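Local coordinates for acyl-CoA synthetase (AMP-forming)/AMP-acid ligase II-like protein (Dyadobacter fermentans, PDB 4GS5), which probably acts as an ATP-dependent, AMP-forming acyl-CoA ligase, with medium-chain fatty acids as possible substrates, at residues 79-85 with 123-129; 252-256 with 292-296; 68-72 with 205-209; 166-170 with 192-196; 330-336 with 348-352. One frame throughout, in Å; residues are numbered along the deposited sequence.

Contact 1 of 5, residues 79-85 with 123-129; sequences TRALVCL and DFDFVAM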
# COMPACT_ATOMS: atom_id res chain seq x y z
N THR A 79 0.72 -25.70 -9.68
CA THR A 79 -0.18 -24.62 -9.28
C THR A 79 -0.96 -24.08 -10.49
O THR A 79 -0.35 -23.67 -11.48
CB THR A 79 0.59 -23.44 -8.63
OG1 THR A 79 1.11 -23.85 -7.37
CG2 THR A 79 -0.33 -22.26 -8.39
N ARG A 80 -2.28 -24.10 -10.40
CA ARG A 80 -3.11 -23.55 -11.47
C ARG A 80 -3.38 -22.08 -11.19
O ARG A 80 -4.16 -21.76 -10.30
CB ARG A 80 -4.43 -24.32 -11.57
CG ARG A 80 -4.26 -25.77 -12.00
CD ARG A 80 -5.53 -26.56 -11.73
NE ARG A 80 -5.87 -26.50 -10.31
CZ ARG A 80 -7.01 -26.96 -9.79
NH1 ARG A 80 -7.93 -27.51 -10.57
NH2 ARG A 80 -7.23 -26.86 -8.48
N ALA A 81 -2.73 -21.20 -11.94
CA ALA A 81 -2.78 -19.79 -11.65
C ALA A 81 -3.56 -19.05 -12.73
O ALA A 81 -3.37 -19.30 -13.93
CB ALA A 81 -1.37 -19.23 -11.54
N LEU A 82 -4.43 -18.14 -12.30
CA LEU A 82 -5.16 -17.29 -13.24
C LEU A 82 -4.46 -15.93 -13.34
O LEU A 82 -4.22 -15.27 -12.33
CB LEU A 82 -6.61 -17.10 -12.78
CG LEU A 82 -7.46 -16.06 -13.55
CD1 LEU A 82 -7.85 -16.59 -14.92
CD2 LEU A 82 -8.70 -15.74 -12.76
N VAL A 83 -4.11 -15.53 -14.56
CA VAL A 83 -3.44 -14.26 -14.79
C VAL A 83 -4.45 -13.24 -15.33
O VAL A 83 -4.77 -13.27 -16.52
CB VAL A 83 -2.29 -14.42 -15.81
CG1 VAL A 83 -1.55 -13.09 -16.01
CG2 VAL A 83 -1.34 -15.53 -15.37
N CYS A 84 -4.94 -12.36 -14.47
CA CYS A 84 -5.99 -11.39 -14.83
C CYS A 84 -5.53 -9.96 -14.59
O CYS A 84 -6.34 -9.04 -14.61
CB CYS A 84 -7.27 -11.65 -14.05
SG CYS A 84 -7.05 -11.65 -12.22
N LEU A 85 -4.24 -9.80 -14.35
CA LEU A 85 -3.63 -8.48 -14.28
C LEU A 85 -3.01 -8.17 -15.64
O LEU A 85 -2.56 -9.08 -16.35
CB LEU A 85 -2.56 -8.47 -13.19
CG LEU A 85 -3.17 -8.68 -11.81
CD1 LEU A 85 -2.11 -8.98 -10.79
CD2 LEU A 85 -3.96 -7.43 -11.45
N ASP A 123 -11.32 -23.08 -12.10
CA ASP A 123 -10.84 -23.85 -10.96
C ASP A 123 -9.34 -23.62 -10.77
O ASP A 123 -8.52 -24.27 -11.40
CB ASP A 123 -11.17 -25.33 -11.14
CG ASP A 123 -11.16 -26.10 -9.82
OD1 ASP A 123 -11.11 -27.35 -9.87
OD2 ASP A 123 -11.19 -25.45 -8.75
N PHE A 124 -8.99 -22.70 -9.88
CA PHE A 124 -7.59 -22.30 -9.73
C PHE A 124 -7.05 -22.54 -8.33
O PHE A 124 -7.82 -22.80 -7.40
CB PHE A 124 -7.44 -20.82 -10.12
CG PHE A 124 -7.96 -20.53 -11.48
CD1 PHE A 124 -7.22 -20.90 -12.59
CD2 PHE A 124 -9.20 -19.95 -11.66
CE1 PHE A 124 -7.71 -20.67 -13.88
CE2 PHE A 124 -9.69 -19.70 -12.94
CZ PHE A 124 -8.95 -20.07 -14.05
N ASP A 125 -5.73 -22.48 -8.21
CA ASP A 125 -5.05 -22.64 -6.94
C ASP A 125 -4.53 -21.31 -6.45
O ASP A 125 -4.17 -21.16 -5.29
CB ASP A 125 -3.87 -23.61 -7.07
CG ASP A 125 -4.32 -25.00 -7.51
OD1 ASP A 125 -5.30 -25.52 -6.95
OD2 ASP A 125 -3.70 -25.56 -8.43
N PHE A 126 -4.48 -20.34 -7.36
CA PHE A 126 -3.91 -19.06 -7.04
C PHE A 126 -4.30 -17.99 -8.05
O PHE A 126 -4.33 -18.24 -9.26
CB PHE A 126 -2.39 -19.14 -6.96
CG PHE A 126 -1.75 -17.83 -6.62
CD1 PHE A 126 -2.00 -17.23 -5.41
CD2 PHE A 126 -0.92 -17.19 -7.53
CE1 PHE A 126 -1.42 -16.00 -5.08
CE2 PHE A 126 -0.33 -15.97 -7.21
CZ PHE A 126 -0.59 -15.38 -5.99
N VAL A 127 -4.60 -16.81 -7.56
CA VAL A 127 -4.82 -15.67 -8.44
C VAL A 127 -4.35 -14.40 -7.76
O VAL A 127 -4.57 -14.22 -6.55
CB VAL A 127 -6.30 -15.52 -8.83
CG1 VAL A 127 -7.15 -15.36 -7.58
CG2 VAL A 127 -6.48 -14.33 -9.79
N ALA A 128 -3.72 -13.51 -8.53
CA ALA A 128 -3.40 -12.18 -7.99
C ALA A 128 -4.31 -11.18 -8.67
O ALA A 128 -4.54 -11.27 -9.87
CB ALA A 128 -1.94 -11.83 -8.22
N MSE A 129 -4.86 -10.25 -7.91
CA MSE A 129 -5.78 -9.30 -8.50
C MSE A 129 -5.84 -8.03 -7.67
O MSE A 129 -5.21 -7.95 -6.62
CB MSE A 129 -7.17 -9.93 -8.68
CG MSE A 129 -7.90 -10.27 -7.39
SE MSE A 129 -9.63 -11.16 -7.75
CE MSE A 129 -9.02 -12.63 -8.84
O HOH W 1 -3.42 -12.57 -11.94
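Two neighbouring parallel strands of the large mixed sheet, 80-83 and 126-129, meet within the AMP-binding region, their axes 4.9 Å apart at 21°. Ahead of the first strand, Thr-79 CG2 rests on Phe-126 CB at 4.0 Å, while Thr-79 OG1 is hydrogen-bonded to Gly-76 O. Arg-80 N donates to Asp-125 OD2 (2.8 Å), and Arg-80 O receives both Asp-125 N (2.7 Å) and Phe-126 N (3.3 Å). The Arg-80 guanidinium grips the Asp-125 carboxylate, NE to OD2 (3.0 Å) and NH2 to OD1 (2.8 Å), and NH1 makes a weaker salt bridge to Asp-123 OD1 (3.3 Å). Ala-81 pairs with Phe-126 on the face covered by helix 90-102, where Met-95 touches both. Leu-82 N donates to Phe-126 O (3.0 Å), and on the other face Leu-82 CB sits 3.7 Å from the centroid of the Phe-124 ring, almost on the ring normal, a CH-pi contact. After Leu-82 the strands spread apart. Cys-84 SG packs 3.7 Å from Val-127 CG2, and Leu-85 CD1 lies 3.8 Å from Ala-128 CB. A water fills the gap, donating to Leu-82 O (2.8 Å) and Ala-128 O (2.7 Å) and accepting from Cys-84 N (3.0 Å).

Contact 2 of 5, residues 252-256 with 292-296; sequences VINSG and LGQKL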
# COMPACT_ATOMS: atom_id res chain seq x y z
N VAL A 252 2.76 12.56 12.60
CA VAL A 252 2.47 11.83 13.83
C VAL A 252 3.48 12.23 14.90
O VAL A 252 4.69 12.28 14.64
CB VAL A 252 2.50 10.30 13.63
CG1 VAL A 252 2.02 9.61 14.89
CG2 VAL A 252 1.61 9.88 12.45
N ILE A 253 3.00 12.56 16.09
CA ILE A 253 3.91 12.88 17.18
C ILE A 253 3.72 11.87 18.30
O ILE A 253 2.71 11.16 18.35
CB ILE A 253 3.70 14.30 17.73
CG1 ILE A 253 2.32 14.42 18.38
CG2 ILE A 253 3.89 15.35 16.62
CD1 ILE A 253 2.13 15.72 19.11
N ASN A 254 4.68 11.83 19.21
CA ASN A 254 4.59 10.95 20.37
C ASN A 254 4.67 11.78 21.63
O ASN A 254 5.74 12.29 21.98
CB ASN A 254 5.67 9.88 20.35
CG ASN A 254 5.51 8.87 21.47
OD1 ASN A 254 4.68 9.05 22.35
ND2 ASN A 254 6.31 7.81 21.46
N SER A 255 3.53 11.94 22.29
CA SER A 255 3.43 12.75 23.50
C SER A 255 3.13 11.83 24.68
O SER A 255 2.05 11.23 24.74
CB SER A 255 2.29 13.77 23.36
OG SER A 255 2.08 14.51 24.56
N GLY A 256 4.10 11.69 25.59
CA GLY A 256 3.95 10.79 26.73
C GLY A 256 3.58 9.37 26.34
O GLY A 256 2.78 8.73 27.03
N LEU A 292 7.31 15.00 28.00
CA LEU A 292 6.42 14.30 27.07
C LEU A 292 7.11 13.80 25.79
O LEU A 292 6.56 12.97 25.08
CB LEU A 292 5.27 15.23 26.68
CG LEU A 292 4.34 15.55 27.86
CD1 LEU A 292 3.39 16.68 27.47
CD2 LEU A 292 3.58 14.30 28.28
N GLY A 293 8.30 14.32 25.52
CA GLY A 293 9.00 14.04 24.27
C GLY A 293 8.61 15.11 23.26
O GLY A 293 9.40 16.01 22.96
N GLN A 294 7.38 15.00 22.77
CA GLN A 294 6.80 16.02 21.90
C GLN A 294 5.50 16.52 22.53
O GLN A 294 4.66 15.74 22.96
CB GLN A 294 6.56 15.43 20.52
CG GLN A 294 7.85 14.90 19.87
CD GLN A 294 7.59 14.26 18.52
OE1 GLN A 294 7.06 13.16 18.44
NE2 GLN A 294 7.97 14.96 17.45
N LYS A 295 5.37 17.84 22.62
CA LYS A 295 4.22 18.47 23.26
C LYS A 295 3.34 19.10 22.18
O LYS A 295 3.79 19.98 21.43
CB LYS A 295 4.68 19.56 24.22
CG LYS A 295 3.55 20.20 25.02
CD LYS A 295 3.88 21.63 25.51
CE LYS A 295 5.19 21.70 26.26
NZ LYS A 295 5.45 23.07 26.81
N LEU A 296 2.09 18.66 22.12
CA LEU A 296 1.14 19.18 21.15
C LEU A 296 0.85 20.63 21.51
O LEU A 296 0.63 20.94 22.68
CB LEU A 296 -0.16 18.36 21.20
CG LEU A 296 -1.26 18.78 20.22
CD1 LEU A 296 -0.89 18.40 18.80
CD2 LEU A 296 -2.58 18.12 20.61
O HOH W 2 7.17 13.91 14.86
O HOH W 3 1.09 17.10 24.29
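Gln-294 does much to join strand 252-255 to the corner leading into strand 295-301. With chi1 m and chi2 t its side chain reaches back along the first strand, so that Gln-294 OE1 accepts a hydrogen bond from Asn-254 N at 2.8 Å, where a sheet would have a backbone carbonyl; NE2 is linked through a water to Val-252 O. Gln-294 N donates to Asn-254 O (3.3 Å), and Gly-256 N donates to Leu-292 O (2.8 Å), giving a single bridge between Ser-255 and Gly-293. The Gly-293 backbone, at phi 91° and psi -74°, would jam any CB against the preceding carbonyl. Ile-253, chi1 p and chi2 t, rests on Trp-286 and brings CD1 to 4.0 Å from Leu-296 CD1; Leu-296 in turn touches Leu-262 and Ile-265 of helix 262-276. Ser-255, chi1 t, shares a water between OG and Leu-296 N. A single bridge, one side-chain amide and two waters thus make a local polar junction between hairpin and three-stranded sheet, not a continued sheet.

Contact 3 of 5, residues 68-72 with 205-209; sequences MTGKA and LPGIQ. With EDO (1,2-ethanediol), chain X.
A Pro-Gly type II beta turn, Leu-205 to Ile-208, joins strands 202-204 and 209-212 of the large sheet and packs against the last turn of helix 59-72. Pro-206 (phi -66°, psi 143°) and Gly-207 (93°, -8°) occupy the central positions, and a weak bond from Ile-208 N to Leu-205 O (3.3 Å) closes the turn. Residues 68-72 are regular helix, with Ala-72 N bonded to Met-68 O at 2.9 Å. The closest CA pair is Met-68 and Pro-206, 6.2 Å apart. Selenomethionine Met-68 (chi1 m, chi2 t, chi3 m) extends to the turn: CE lies 3.7 Å from Leu-205 CD1, SE 3.8 Å from CD1 of Ile-208 (chi1 m, chi2 m), and CG 3.5 Å from Pro-206 O. Leu-205 (chi1 m, chi2 t) puts CD2 3.3 Å from Ala-72 CB. An ethanediol, probably from the crystallisation liquor, donates a hydrogen bond from O2 to Pro-206 O at 2.8 Å. The side chains meet through apolar groups, a helix end seated on a classic Pro-Gly type II turn.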
# COMPACT_ATOMS: atom_id res chain seq x y z
N MSE A 68 10.25 -15.79 -3.61
CA MSE A 68 9.68 -15.40 -2.31
C MSE A 68 8.21 -15.75 -2.26
O MSE A 68 7.71 -16.26 -1.26
CB MSE A 68 9.81 -13.90 -2.09
CG MSE A 68 11.22 -13.41 -1.87
SE MSE A 68 11.15 -11.54 -1.34
CE MSE A 68 9.98 -10.87 -2.73
N THR A 69 7.53 -15.44 -3.35
CA THR A 69 6.09 -15.64 -3.45
C THR A 69 5.78 -17.11 -3.33
O THR A 69 4.89 -17.50 -2.58
CB THR A 69 5.55 -15.09 -4.79
OG1 THR A 69 5.90 -13.70 -4.90
CG2 THR A 69 4.03 -15.23 -4.88
N GLY A 70 6.54 -17.93 -4.06
CA GLY A 70 6.37 -19.37 -4.07
C GLY A 70 6.53 -19.99 -2.70
O GLY A 70 5.76 -20.87 -2.31
N LYS A 71 7.54 -19.54 -1.97
CA LYS A 71 7.79 -20.04 -0.62
C LYS A 71 6.72 -19.56 0.36
O LYS A 71 6.12 -20.37 1.07
CB LYS A 71 9.17 -19.58 -0.13
CG LYS A 71 9.62 -20.23 1.18
CD LYS A 71 10.15 -21.64 0.94
CE LYS A 71 10.91 -22.19 2.16
NZ LYS A 71 10.02 -22.63 3.28
N ALA A 72 6.50 -18.25 0.41
CA ALA A 72 5.57 -17.66 1.37
C ALA A 72 4.15 -18.19 1.21
O ALA A 72 3.43 -18.36 2.19
CB ALA A 72 5.59 -16.15 1.26
N LEU A 205 8.40 -10.97 3.79
CA LEU A 205 8.76 -12.14 2.99
C LEU A 205 10.20 -12.57 3.30
O LEU A 205 11.03 -11.75 3.68
CB LEU A 205 8.62 -11.83 1.50
CG LEU A 205 7.19 -11.63 1.01
CD1 LEU A 205 7.18 -11.01 -0.38
CD2 LEU A 205 6.45 -12.94 1.02
N PRO A 206 10.50 -13.86 3.12
CA PRO A 206 11.85 -14.34 3.44
C PRO A 206 12.88 -13.70 2.49
O PRO A 206 12.59 -13.50 1.31
CB PRO A 206 11.76 -15.84 3.19
CG PRO A 206 10.70 -15.98 2.12
CD PRO A 206 9.71 -14.87 2.39
N GLY A 207 14.06 -13.38 3.01
CA GLY A 207 15.11 -12.81 2.19
C GLY A 207 15.11 -11.30 2.20
O GLY A 207 16.03 -10.67 1.67
N ILE A 208 14.09 -10.71 2.80
CA ILE A 208 14.03 -9.27 2.97
C ILE A 208 14.72 -8.86 4.27
O ILE A 208 14.41 -9.39 5.33
CB ILE A 208 12.57 -8.77 3.02
CG1 ILE A 208 11.83 -9.12 1.72
CG2 ILE A 208 12.51 -7.28 3.26
CD1 ILE A 208 12.46 -8.50 0.45
N GLN A 209 15.67 -7.93 4.18
CA GLN A 209 16.25 -7.33 5.38
C GLN A 209 15.51 -6.01 5.61
O GLN A 209 15.17 -5.31 4.64
CB GLN A 209 17.75 -7.08 5.21
CG GLN A 209 18.57 -8.35 5.01
CD GLN A 209 19.17 -8.46 3.61
OE1 GLN A 209 18.91 -9.42 2.88
NE2 GLN A 209 19.97 -7.46 3.22
C1 EDO X . 13.11 -17.64 -0.44
O1 EDO X . 12.36 -18.59 -1.20
C2 EDO X . 13.03 -16.29 -1.15
O2 EDO X . 13.78 -15.30 -0.44

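Contact 4 of 5, residues 166-170 with 192-196; sequences MQISD and ALNGP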
# COMPACT_ATOMS: atom_id res chain seq x y z
N MSE A 166 -14.92 -6.66 5.30
CA MSE A 166 -15.96 -7.46 5.96
C MSE A 166 -16.39 -8.68 5.14
O MSE A 166 -16.62 -9.76 5.70
CB MSE A 166 -17.18 -6.61 6.31
CG MSE A 166 -16.95 -5.59 7.42
SE MSE A 166 -16.79 -6.41 9.18
CE MSE A 166 -15.42 -5.27 9.95
N GLN A 167 -16.51 -8.51 3.83
CA GLN A 167 -16.81 -9.62 2.91
C GLN A 167 -15.71 -10.69 2.86
O GLN A 167 -15.99 -11.89 2.82
CB GLN A 167 -17.03 -9.10 1.49
CG GLN A 167 -18.42 -8.55 1.22
CD GLN A 167 -18.57 -8.01 -0.20
OE1 GLN A 167 -17.94 -7.02 -0.56
NE2 GLN A 167 -19.40 -8.66 -1.00
N ILE A 168 -14.46 -10.24 2.84
CA ILE A 168 -13.33 -11.15 2.80
C ILE A 168 -13.25 -11.97 4.09
O ILE A 168 -12.93 -13.15 4.04
CB ILE A 168 -12.02 -10.40 2.56
CG1 ILE A 168 -11.97 -9.91 1.10
CG2 ILE A 168 -10.82 -11.29 2.86
CD1 ILE A 168 -10.91 -8.87 0.83
N SER A 169 -13.56 -11.34 5.22
CA SER A 169 -13.55 -12.02 6.52
C SER A 169 -14.46 -13.23 6.54
O SER A 169 -14.25 -14.16 7.31
CB SER A 169 -14.00 -11.08 7.64
OG SER A 169 -13.01 -10.11 7.91
N ASP A 170 -15.50 -13.21 5.71
CA ASP A 170 -16.44 -14.32 5.70
C ASP A 170 -16.20 -15.39 4.64
O ASP A 170 -16.98 -16.34 4.54
CB ASP A 170 -17.88 -13.80 5.63
CG ASP A 170 -18.64 -14.09 6.90
OD1 ASP A 170 -19.28 -15.16 6.98
OD2 ASP A 170 -18.55 -13.26 7.83
N ALA A 192 -2.41 -10.86 6.25
CA ALA A 192 -3.49 -11.84 6.16
C ALA A 192 -4.82 -11.14 6.38
O ALA A 192 -5.01 -10.50 7.41
CB ALA A 192 -3.29 -12.99 7.21
N LEU A 193 -5.75 -11.26 5.43
CA LEU A 193 -7.02 -10.53 5.57
C LEU A 193 -8.17 -11.37 6.13
O LEU A 193 -9.26 -10.86 6.38
CB LEU A 193 -7.45 -9.91 4.23
CG LEU A 193 -6.51 -8.86 3.61
CD1 LEU A 193 -7.01 -8.48 2.19
CD2 LEU A 193 -6.38 -7.62 4.50
N ASN A 194 -7.96 -12.67 6.30
CA ASN A 194 -8.98 -13.49 6.96
C ASN A 194 -8.34 -14.72 7.60
O ASN A 194 -7.12 -14.86 7.58
CB ASN A 194 -10.12 -13.89 5.99
CG ASN A 194 -9.61 -14.67 4.77
OD1 ASN A 194 -8.47 -15.13 4.74
ND2 ASN A 194 -10.47 -14.82 3.76
N GLY A 195 -9.15 -15.58 8.19
CA GLY A 195 -8.63 -16.72 8.92
C GLY A 195 -8.25 -16.29 10.33
O GLY A 195 -8.27 -15.09 10.65
N PRO A 196 -7.85 -17.25 11.18
CA PRO A 196 -7.61 -16.86 12.57
C PRO A 196 -6.36 -15.98 12.72
O PRO A 196 -6.22 -15.35 13.76
CB PRO A 196 -7.45 -18.21 13.29
CG PRO A 196 -6.96 -19.15 12.23
CD PRO A 196 -7.62 -18.68 10.94
O HOH W 4 -10.58 -10.64 9.07
O HOH W 5 -11.84 -14.66 8.77
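This small, mainly polar contact joins the C-terminal end of helix 162-169 to the loop that follows strand 187-192 in the large mixed sheet. Its direct link is a hydrogen bond from Asn-194 ND2 to Ile-168 O, 3.0 Å, which engages a carbonyl of the last helical turn. The Asn-194 amide, chi1 p, also holds the connection to strand 175-180: ND2 donates to Met-173 O, and OD1 accepts a hydrogen bond from Val-175 N. Two waters extend the link. One donates to Leu-193 O (3.0 Å) and lies 2.7 Å from Ser-169 OG, a hydroxyl that also bonds to Ala-165 O; the other donates to Ser-169 O and accepts Gly-195 N, both at 2.9 Å. Gly-195 follows at phi 83° and psi 175°, angles at which a CB would collide with the preceding carbonyl. Beneath this polar layer, Ile-168 CG2 meets Leu-193 CB at 3.9 Å. Both of these side chains pack on Val-175 of strand 175-180 and Leu-155 of strand 153-155, while Ile-168 also touches Leu-134 of helix 131-139.

Contact 5 of 5, residues 330-336 with 348-352; sequences YFAKAFA and TFQKL. With EDO (1,2-ethanediol), chain R.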
# COMPACT_ATOMS: atom_id res chain seq x y z
N TYR A 330 -0.37 29.38 20.78
CA TYR A 330 0.47 30.46 20.30
C TYR A 330 -0.31 31.29 19.30
O TYR A 330 -1.05 30.74 18.49
CB TYR A 330 1.71 29.92 19.60
CG TYR A 330 2.70 29.23 20.50
CD1 TYR A 330 3.66 29.95 21.18
CD2 TYR A 330 2.70 27.85 20.64
CE1 TYR A 330 4.58 29.33 22.00
CE2 TYR A 330 3.61 27.21 21.45
CZ TYR A 330 4.55 27.96 22.13
OH TYR A 330 5.47 27.33 22.95
N PHE A 331 -0.14 32.61 19.35
CA PHE A 331 -0.77 33.48 18.37
C PHE A 331 0.30 34.11 17.50
O PHE A 331 1.26 34.67 18.02
CB PHE A 331 -1.58 34.59 19.07
CG PHE A 331 -2.81 34.09 19.77
CD1 PHE A 331 -4.02 34.03 19.10
CD2 PHE A 331 -2.75 33.69 21.10
CE1 PHE A 331 -5.16 33.57 19.74
CE2 PHE A 331 -3.89 33.22 21.75
CZ PHE A 331 -5.09 33.16 21.07
N ALA A 332 0.13 34.02 16.19
CA ALA A 332 1.05 34.64 15.25
C ALA A 332 0.37 35.78 14.50
O ALA A 332 -0.79 35.65 14.08
CB ALA A 332 1.59 33.61 14.26
N LYS A 333 1.09 36.88 14.30
CA LYS A 333 0.54 38.01 13.57
C LYS A 333 0.17 37.62 12.15
O LYS A 333 -0.91 37.96 11.65
CB LYS A 333 1.53 39.18 13.57
N ALA A 334 1.06 36.88 11.49
CA ALA A 334 0.80 36.37 10.15
C ALA A 334 1.51 35.03 9.93
O ALA A 334 2.68 34.86 10.32
CB ALA A 334 1.23 37.38 9.08
N PHE A 335 0.79 34.08 9.35
CA PHE A 335 1.39 32.79 9.03
C PHE A 335 2.33 32.95 7.85
O PHE A 335 2.01 33.65 6.90
CB PHE A 335 0.32 31.75 8.67
CG PHE A 335 -0.43 31.22 9.86
CD1 PHE A 335 -0.06 31.57 11.16
CD2 PHE A 335 -1.50 30.36 9.68
CE1 PHE A 335 -0.76 31.07 12.26
CE2 PHE A 335 -2.21 29.85 10.77
CZ PHE A 335 -1.83 30.21 12.06
N ALA A 336 3.49 32.31 7.92
CA ALA A 336 4.42 32.25 6.79
C ALA A 336 3.82 31.40 5.69
O ALA A 336 3.18 30.38 5.96
CB ALA A 336 5.75 31.69 7.23
N THR A 348 6.65 29.21 10.18
CA THR A 348 5.76 29.93 11.09
C THR A 348 6.14 29.68 12.54
O THR A 348 6.16 30.61 13.35
CB THR A 348 4.28 29.53 10.86
OG1 THR A 348 3.85 29.96 9.56
CG2 THR A 348 3.38 30.18 11.91
N PHE A 349 6.45 28.43 12.87
CA PHE A 349 6.72 28.10 14.27
C PHE A 349 8.04 28.71 14.76
O PHE A 349 8.09 29.29 15.84
CB PHE A 349 6.68 26.59 14.52
CG PHE A 349 6.51 26.24 15.97
CD1 PHE A 349 5.30 26.44 16.60
CD2 PHE A 349 7.58 25.75 16.70
CE1 PHE A 349 5.14 26.15 17.93
CE2 PHE A 349 7.43 25.45 18.05
CZ PHE A 349 6.21 25.65 18.67
N GLN A 350 9.09 28.58 13.96
CA GLN A 350 10.39 29.16 14.29
C GLN A 350 10.29 30.65 14.54
O GLN A 350 10.95 31.19 15.44
CB GLN A 350 11.39 28.93 13.15
CG GLN A 350 11.98 27.53 13.08
CD GLN A 350 12.91 27.37 11.89
OE1 GLN A 350 12.47 27.08 10.77
NE2 GLN A 350 14.21 27.57 12.11
N LYS A 351 9.48 31.33 13.74
CA LYS A 351 9.32 32.77 13.86
C LYS A 351 8.77 33.13 15.24
O LYS A 351 9.17 34.13 15.82
CB LYS A 351 8.40 33.30 12.76
CG LYS A 351 8.65 34.75 12.40
CD LYS A 351 7.64 35.26 11.37
CE LYS A 351 7.72 34.49 10.05
NZ LYS A 351 6.83 35.09 9.01
N LEU A 352 7.87 32.31 15.76
CA LEU A 352 7.28 32.56 17.07
C LEU A 352 8.33 32.86 18.14
O LEU A 352 8.00 33.39 19.21
CB LEU A 352 6.37 31.41 17.50
CG LEU A 352 5.07 31.34 16.70
CD1 LEU A 352 4.22 30.18 17.16
CD2 LEU A 352 4.31 32.64 16.86
C1 EDO R . 5.42 35.59 15.28
O1 EDO R . 6.40 35.22 14.32
C2 EDO R . 4.33 36.38 14.57
O2 EDO R . 3.48 36.98 15.55
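Leu-352 lies at the apolar centre, with CD1 3.5 Å from Tyr-330 CB and CD2 3.9 Å from Ala-332 CB, so that it spans two residues whose CA-to-CB bonds point to the same side of strand 329-332. Next to it the rings of Tyr-330 and Phe-349 form a T-shaped pair, the edge of Phe-349 toward the face of Tyr-330, with centroids 5.5 Å apart and planes at 85°. Tyr-330 OH is hydrogen-bonded to Glu-287 OE1, and Phe-349 also meets the ring of Trp-285. Farther along, Phe-335 CD1 touches Thr-348 CG2 at 3.8 Å, and its ring makes an edge-to-face pair with Phe-283. The contact thus packs helix 345-351 against a three-stranded mixed sheet, where its residues touch strands 282-289, 295-301 and 329-332, in what is probably the small C-terminal domain of the adenylating-enzyme fold. Toward the polar edge, Ala-336 N donates to Thr-348 OG1 at 2.9 Å, and this hydroxyl is also bonded to Asp-344 O, just before the helix. Ala-336 CB lies 4.0 Å from Lys-351 NZ. At the surface an ethanediol, probably from the crystallisation liquor, accepts Lys-333 N through O2 (2.7 Å) and sets O1 3.0 Å from Lys-351 CG.

In the fold
From the N terminus, helix 59-72 opens contact 3, the longest loop, which closes only at residues 205-209. Contacts 1 and 4 are nested inside it in series: contact 1 pairs strands of the large sheet, and contact 4 fixes a helix end to the loop after strand 187-192. Their centres are about 19 Å apart, and none of these three touches another. Contact 2 opens after contact 3 has closed and joins the two-stranded hairpin to the three-stranded sheet; contact 5 follows, adding the last helix to that same sheet, with centres about 20 Å apart. Contacts 1 and 5, about 56 Å apart between centres, lie on opposite sides of the chain's centre. No loops cross.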